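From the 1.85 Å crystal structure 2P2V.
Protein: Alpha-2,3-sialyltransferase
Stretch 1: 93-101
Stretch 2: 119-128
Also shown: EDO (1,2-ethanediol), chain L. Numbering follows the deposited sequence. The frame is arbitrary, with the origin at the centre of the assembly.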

ATOM      1  N   ASN A  93     -12.136  13.088 -21.373  1.00 23.42           N
ATOM      2  CA  ASN A  93     -11.277  12.260 -20.537  1.00 22.78           C
ATOM      3  C   ASN A  93      -9.853  12.547 -20.931  1.00 22.07           C
ATOM      4  O   ASN A  93      -9.572  12.756 -22.076  1.00 21.99           O
ATOM      5  N   ILE A  94      -8.938  12.414 -19.989  1.00 22.12           N
ATOM      6  CA  ILE A  94      -7.524  12.653 -20.326  1.00 20.27           C
ATOM      7  C   ILE A  94      -6.698  11.495 -19.803  1.00 19.58           C
ATOM      8  O   ILE A  94      -6.690  11.261 -18.597  1.00 19.44           O
ATOM      9  N   PHE A  95      -6.048  10.730 -20.685  1.00 20.12           N
ATOM     10  CA  PHE A  95      -5.211   9.601 -20.262  1.00 20.69           C
ATOM     11  C   PHE A  95      -3.718   9.916 -20.400  1.00 19.98           C
ATOM     12  O   PHE A  95      -3.330  10.603 -21.343  1.00 21.39           O
ATOM     13  N   CYS A  96      -2.936   9.309 -19.520  1.00 20.82           N
ATOM     14  CA  CYS A  96      -1.487   9.226 -19.696  1.00 20.83           C
ATOM     15  C   CYS A  96      -1.170   7.840 -20.218  1.00 21.69           C
ATOM     16  O   CYS A  96      -1.518   6.830 -19.569  1.00 25.25           O
ATOM     17  N   SER A  97      -0.655   7.760 -21.437  1.00 21.58           N
ATOM     18  CA  SER A  97      -0.297   6.501 -22.100  1.00 22.85           C
ATOM     19  C   SER A  97       0.894   5.806 -21.417  1.00 24.19           C
ATOM     20  O   SER A  97       2.088   6.169 -21.619  1.00 24.67           O
ATOM     21  N   THR A  98       0.579   4.822 -20.575  1.00 21.59           N
ATOM     22  CA  THR A  98       1.530   4.247 -19.653  1.00 22.07           C
ATOM     23  C   THR A  98       1.547   2.726 -19.738  1.00 21.46           C
ATOM     24  O   THR A  98       0.542   2.117 -20.099  1.00 19.15           O
ATOM     25  N   PHE A  99       2.639   2.109 -19.327  1.00 20.31           N
ATOM     26  CA  PHE A  99       2.774   0.660 -19.346  1.00 21.53           C
ATOM     27  C   PHE A  99       3.005   0.079 -17.958  1.00 20.50           C
ATOM     28  O   PHE A  99       2.995  -1.128 -17.833  1.00 21.75           O
ATOM     29  N   ASN A 100       3.335   0.914 -16.935  1.00 20.29           N
ATOM     30  CA  ASN A 100       3.729   0.480 -15.610  1.00 20.00           C
ATOM     31  C   ASN A 100       4.989  -0.429 -15.690  1.00 19.85           C
ATOM     32  O   ASN A 100       5.004  -1.609 -15.286  1.00 17.84           O
ATOM     33  N   LEU A 101       6.063   0.145 -16.265  1.00 21.55           N
ATOM     34  CA  LEU A 101       7.351  -0.485 -16.298  1.00 20.74           C
ATOM     35  C   LEU A 101       8.330   0.585 -15.809  1.00 21.52           C
ATOM     36  O   LEU A 101       8.252   1.720 -16.252  1.00 22.86           O
ATOM     37  N   ASP A 119      -8.021  14.292 -11.957  1.00 24.02           N
ATOM     38  CA  ASP A 119      -9.057  13.942 -12.944  1.00 23.50           C
ATOM     39  C   ASP A 119      -8.524  13.309 -14.207  1.00 23.64           C
ATOM     40  O   ASP A 119      -9.302  13.056 -15.151  1.00 25.43           O
ATOM     41  N   ALA A 120      -7.195  13.065 -14.285  1.00 20.41           N
ATOM     42  CA  ALA A 120      -6.659  12.274 -15.386  1.00 20.71           C
ATOM     43  C   ALA A 120      -6.736  10.769 -15.077  1.00 20.55           C
ATOM     44  O   ALA A 120      -7.153  10.375 -13.962  1.00 22.75           O
ATOM     45  N   LYS A 121      -6.336   9.936 -16.022  1.00 19.60           N
ATOM     46  CA  LYS A 121      -6.349   8.469 -15.823  1.00 20.11           C
ATOM     47  C   LYS A 121      -5.090   7.810 -16.312  1.00 18.47           C
ATOM     48  O   LYS A 121      -4.689   8.072 -17.423  1.00 20.22           O
ATOM     49  N   LEU A 122      -4.487   6.927 -15.535  1.00 17.66           N
ATOM     50  CA  LEU A 122      -3.361   6.187 -16.067  1.00 19.55           C
ATOM     51  C   LEU A 122      -3.860   5.114 -17.000  1.00 20.84           C
ATOM     52  O   LEU A 122      -4.625   4.229 -16.552  1.00 20.18           O
ATOM     53  N   GLY A 123      -3.378   5.152 -18.232  1.00 19.74           N
ATOM     54  CA  GLY A 123      -3.769   4.157 -19.248  1.00 22.44           C
ATOM     55  C   GLY A 123      -3.452   2.727 -18.876  1.00 20.99           C
ATOM     56  O   GLY A 123      -4.187   1.815 -19.261  1.00 21.56           O
ATOM     57  N   TYR A 124      -2.347   2.467 -18.164  1.00 17.75           N
ATOM     58  CA  TYR A 124      -2.040   1.079 -17.879  1.00 18.27           C
ATOM     59  C   TYR A 124      -3.137   0.391 -17.047  1.00 19.02           C
ATOM     60  O   TYR A 124      -3.266  -0.833 -17.142  1.00 21.03           O
ATOM     61  N   GLU A 125      -3.864   1.145 -16.254  1.00 19.39           N
ATOM     62  CA  GLU A 125      -4.890   0.594 -15.357  1.00 21.44           C
ATOM     63  C   GLU A 125      -6.031   0.016 -16.210  1.00 21.60           C
ATOM     64  O   GLU A 125      -6.851  -0.814 -15.706  1.00 23.39           O
ATOM     65  N   VAL A 126      -6.092   0.450 -17.451  1.00 21.40           N
ATOM     66  CA  VAL A 126      -7.192   0.031 -18.407  1.00 21.91           C
ATOM     67  C   VAL A 126      -6.640  -1.081 -19.258  1.00 23.15           C
ATOM     68  O   VAL A 126      -7.218  -2.143 -19.331  1.00 22.69           O
ATOM     69  N   ILE A 127      -5.449  -0.913 -19.866  1.00 21.62           N
ATOM     70  CA  ILE A 127      -4.982  -1.981 -20.736  1.00 21.75           C
ATOM     71  C   ILE A 127      -4.491  -3.233 -19.986  1.00 21.73           C
ATOM     72  O   ILE A 127      -4.336  -4.275 -20.602  1.00 23.71           O
ATOM     73  N   GLU A 128      -4.278  -3.152 -18.683  1.00 21.43           N
ATOM     74  CA  GLU A 128      -3.770  -4.317 -17.978  1.00 23.51           C
ATOM     75  C   GLU A 128      -4.854  -5.428 -17.975  1.00 23.96           C
ATOM     76  O   GLU A 128      -4.565  -6.586 -17.701  1.00 23.65           O
TER

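A buried polar atom is costly unless it finds a partner, and the contact between residues 93-101 and 119-128 of this sialyltransferase illustrates how two chain segments can meet that demand while packing their side chains. Parallel strand pairing settles the first part of the account. Lys121 N donates to Ile94 O (2.9 Å), Cys96 N donates to Lys121 O (3.0 Å), and Gly123 N donates to Cys96 O (2.8 Å), so that the backbone of Lys121 bridges the residues before and after Phe95. The carbonyl of Lys121 also receives a CA-H...O contact from Phe95, with Phe95 CA 3.3 Å from Lys121 O. At the start of the pairing a water takes over: it accepts from Ile94 N (2.9 Å from the water O) and donates to Asp119 O (2.6 Å from the same water O), joining two backbone groups that do not meet directly.

Where the strand pairing gives way to a helix, a side chain continues the pattern. Thr98, rotamer p, points toward the second stretch, and its hydroxyl has both roles filled: Thr98 OG1 donates to Cys96 O at 3.0 Å and accepts from Tyr124 N at 3.0 Å. Cys96 O therefore serves two donors, one from each stretch. Gly123 N lies 3.2 Å from Thr98 OG1, but the angle is poor, and its hydrogen bond goes to Cys96 O instead. The lack of a side chain at Gly123 matters here, since an ideal CB would sit 3.0 Å from Cys96 O, a clash.

Apolar groups fill the space around this network. Phe95 (m) and Lys121 (t at chi1) share one face of the sheet, with Phe95 CE2 3.4 Å from Lys121 CG; Val126 CG2 approaches the edge of the phenylalanine ring, 4.1 Å from Phe95 CE2. Cys96 (t) and Leu122 (m) occupy the other face, where Cys96 CB lies 4.2 Å from Leu122 CD2. That same methyl, Leu122 CD2, is 3.9 Å from Thr98 CG2, so threonine contributes a carbon contact as well as its hydroxyl. Ile127 (p) points toward the first stretch and brings its CD1 to 4.0 Å from Thr98 O.

The ring of Tyr124 (p at chi1) closes the far end. Asn100 CB stands over one face, 3.6 Å from the ring centroid of Tyr124 and 11° off the normal, a CH-pi contact, while Thr98 OG1 lies at the ring edge. The amide of Asn100 (t at chi1) reaches a water, which accepts from Asn100 ND2 at 3.2 Å and donates to Glu128 OE1 at 2.6 Å, linking the stretches once more.

Lys121 shows how a long side chain divides its chemistry. Its CG packs against Phe95, but its end leads away: Lys121 NZ forms a salt bridge with Glu125 OE1 (3.5 Å, weak as a hydrogen bond) and donates to O2 of a 1,2-ethanediol (3.3 Å from Lys121 NZ), probably acquired from the crystallisation liquor.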

ATOM      1  CB  ASN A  93     -11.455  10.758 -20.841  1.00 21.67           C
ATOM      2  CG  ASN A  93     -12.805  10.214 -20.377  1.00 25.54           C
ATOM      3  OD1 ASN A  93     -12.913   9.772 -19.260  1.00 24.81           O
ATOM      4  ND2 ASN A  93     -13.821  10.210 -21.264  1.00 25.29           N
ATOM      5  CB  ILE A  94      -6.960  13.966 -19.666  1.00 21.12           C
ATOM      6  CG1 ILE A  94      -7.707  15.190 -20.174  1.00 21.28           C
ATOM      7  CG2 ILE A  94      -5.461  14.055 -20.022  1.00 21.74           C
ATOM      8  CD1 ILE A  94      -7.343  16.535 -19.420  1.00 20.76           C
ATOM      9  CB  PHE A  95      -5.378   8.393 -21.151  1.00 19.55           C
ATOM     10  CG  PHE A  95      -6.730   7.698 -20.976  1.00 23.47           C
ATOM     11  CD1 PHE A  95      -7.808   8.185 -21.650  1.00 25.29           C
ATOM     12  CD2 PHE A  95      -6.859   6.592 -20.162  1.00 22.70           C
ATOM     13  CE1 PHE A  95      -9.093   7.564 -21.505  1.00 26.35           C
ATOM     14  CE2 PHE A  95      -8.115   5.962 -19.998  1.00 26.85           C
ATOM     15  CZ  PHE A  95      -9.209   6.466 -20.707  1.00 24.00           C
ATOM     16  CB  CYS A  96      -0.821   9.484 -18.345  1.00 20.47           C
ATOM     17  SG  CYS A  96       0.962   9.584 -18.599  1.00 24.65           S
ATOM     18  CB  SER A  97       0.011   6.769 -23.556  1.00 24.31           C
ATOM     19  OG  SER A  97      -1.000   7.529 -24.198  1.00 23.76           O
ATOM     20  CB  THR A  98       1.170   4.661 -18.173  1.00 21.78           C
ATOM     21  OG1 THR A  98      -0.264   4.601 -17.963  1.00 20.57           O
ATOM     22  CG2 THR A  98       1.693   6.115 -17.849  1.00 23.36           C
ATOM     23  CB  PHE A  99       3.948   0.238 -20.275  1.00 22.66           C
ATOM     24  CG  PHE A  99       3.738   0.631 -21.716  1.00 24.16           C
ATOM     25  CD1 PHE A  99       4.359   1.769 -22.231  1.00 24.28           C
ATOM     26  CD2 PHE A  99       2.819  -0.072 -22.525  1.00 24.49           C
ATOM     27  CE1 PHE A  99       4.139   2.197 -23.539  1.00 25.73           C
ATOM     28  CE2 PHE A  99       2.605   0.323 -23.860  1.00 24.65           C
ATOM     29  CZ  PHE A  99       3.277   1.486 -24.363  1.00 26.28           C
ATOM     30  CB  ASN A 100       2.581  -0.269 -14.880  1.00 20.68           C
ATOM     31  CG  ASN A 100       2.835  -0.492 -13.414  1.00 23.90           C
ATOM     32  OD1 ASN A 100       3.699   0.140 -12.813  1.00 25.76           O
ATOM     33  ND2 ASN A 100       2.031  -1.431 -12.785  1.00 25.99           N
ATOM     34  CB  LEU A 101       7.719  -0.858 -17.738  1.00 21.42           C
ATOM     35  CG  LEU A 101       6.902  -2.045 -18.289  1.00 21.96           C
ATOM     36  CD1 LEU A 101       7.131  -2.260 -19.731  1.00 22.83           C
ATOM     37  CD2 LEU A 101       7.373  -3.228 -17.510  1.00 21.66           C
ATOM     38  CB  ASP A 119      -9.920  15.160 -13.257  1.00 23.42           C
ATOM     39  CG  ASP A 119      -9.172  16.306 -13.886  1.00 25.59           C
ATOM     40  OD1 ASP A 119      -7.910  16.272 -13.961  1.00 25.02           O
ATOM     41  OD2 ASP A 119      -9.862  17.250 -14.285  1.00 25.26           O
ATOM     42  CB  ALA A 120      -5.220  12.686 -15.754  1.00 19.65           C
ATOM     43  CB  LYS A 121      -7.510   7.919 -16.670  1.00 20.67           C
ATOM     44  CG  LYS A 121      -7.669   6.375 -16.631  1.00 27.45           C
ATOM     45  CD  LYS A 121      -8.118   5.878 -15.232  1.00 33.40           C
ATOM     46  CE  LYS A 121      -8.024   4.380 -15.177  1.00 36.07           C
ATOM     47  NZ  LYS A 121      -8.784   3.876 -13.970  1.00 40.40           N
ATOM     48  CB  LEU A 122      -2.578   5.534 -14.922  1.00 19.58           C
ATOM     49  CG  LEU A 122      -1.878   6.591 -14.043  1.00 19.50           C
ATOM     50  CD1 LEU A 122      -1.479   5.888 -12.746  1.00 22.27           C
ATOM     51  CD2 LEU A 122      -0.643   7.156 -14.882  1.00 18.34           C
ATOM     52  CB  TYR A 124      -0.710   0.900 -17.132  1.00 19.64           C
ATOM     53  CG  TYR A 124      -0.721   1.100 -15.666  1.00 20.69           C
ATOM     54  CD1 TYR A 124      -1.137   0.081 -14.807  1.00 22.67           C
ATOM     55  CD2 TYR A 124      -0.196   2.294 -15.079  1.00 19.45           C
ATOM     56  CE1 TYR A 124      -1.101   0.255 -13.415  1.00 24.44           C
ATOM     57  CE2 TYR A 124      -0.173   2.455 -13.726  1.00 22.62           C
ATOM     58  CZ  TYR A 124      -0.604   1.436 -12.898  1.00 24.41           C
ATOM     59  OH  TYR A 124      -0.550   1.596 -11.529  1.00 27.36           O
ATOM     60  CB  GLU A 125      -5.419   1.666 -14.411  1.00 21.45           C
ATOM     61  CG  GLU A 125      -4.357   2.008 -13.342  1.00 22.11           C
ATOM     62  CD  GLU A 125      -4.765   3.077 -12.333  1.00 25.08           C
ATOM     63  OE1 GLU A 125      -5.591   3.926 -12.618  1.00 31.26           O
ATOM     64  OE2 GLU A 125      -4.205   3.043 -11.221  1.00 35.17           O
ATOM     65  CB  VAL A 126      -7.730   1.224 -19.263  1.00 20.18           C
ATOM     66  CG1 VAL A 126      -8.643   0.734 -20.465  1.00 23.05           C
ATOM     67  CG2 VAL A 126      -8.453   2.236 -18.422  1.00 20.64           C
ATOM     68  CB  ILE A 127      -3.888  -1.535 -21.762  1.00 22.59           C
ATOM     69  CG1 ILE A 127      -2.727  -0.924 -20.995  1.00 22.04           C
ATOM     70  CG2 ILE A 127      -4.500  -0.525 -22.725  1.00 23.88           C
ATOM     71  CD1 ILE A 127      -1.442  -0.941 -21.811  1.00 24.54           C
ATOM     72  CB  GLU A 128      -3.332  -4.006 -16.550  1.00 23.99           C
ATOM     73  CG  GLU A 128      -4.418  -3.464 -15.626  1.00 23.31           C
ATOM     74  CD  GLU A 128      -3.916  -3.064 -14.248  1.00 28.29           C
ATOM     75  OE1 GLU A 128      -2.678  -3.091 -13.979  1.00 29.16           O
ATOM     76  OE2 GLU A 128      -4.766  -2.657 -13.425  1.00 31.18           O
TER
HETATM   77  C1  EDO L 710      -9.140   7.830 -10.014  1.00 69.78           C
HETATM   78  O1  EDO L 710      -8.136   8.127  -9.025  1.00 69.01           O
HETATM   79  C2  EDO L 710      -9.115   6.342 -10.368  1.00 70.21           C
HETATM   80  O2  EDO L 710      -9.520   6.144 -11.733  1.00 70.78           O
HETATM   81  O   HOH W   1     -10.007  11.812 -17.362  1.00 26.88           O
HETATM   82  O   HOH W   2      -0.086  -3.165 -14.409  1.00 28.93           O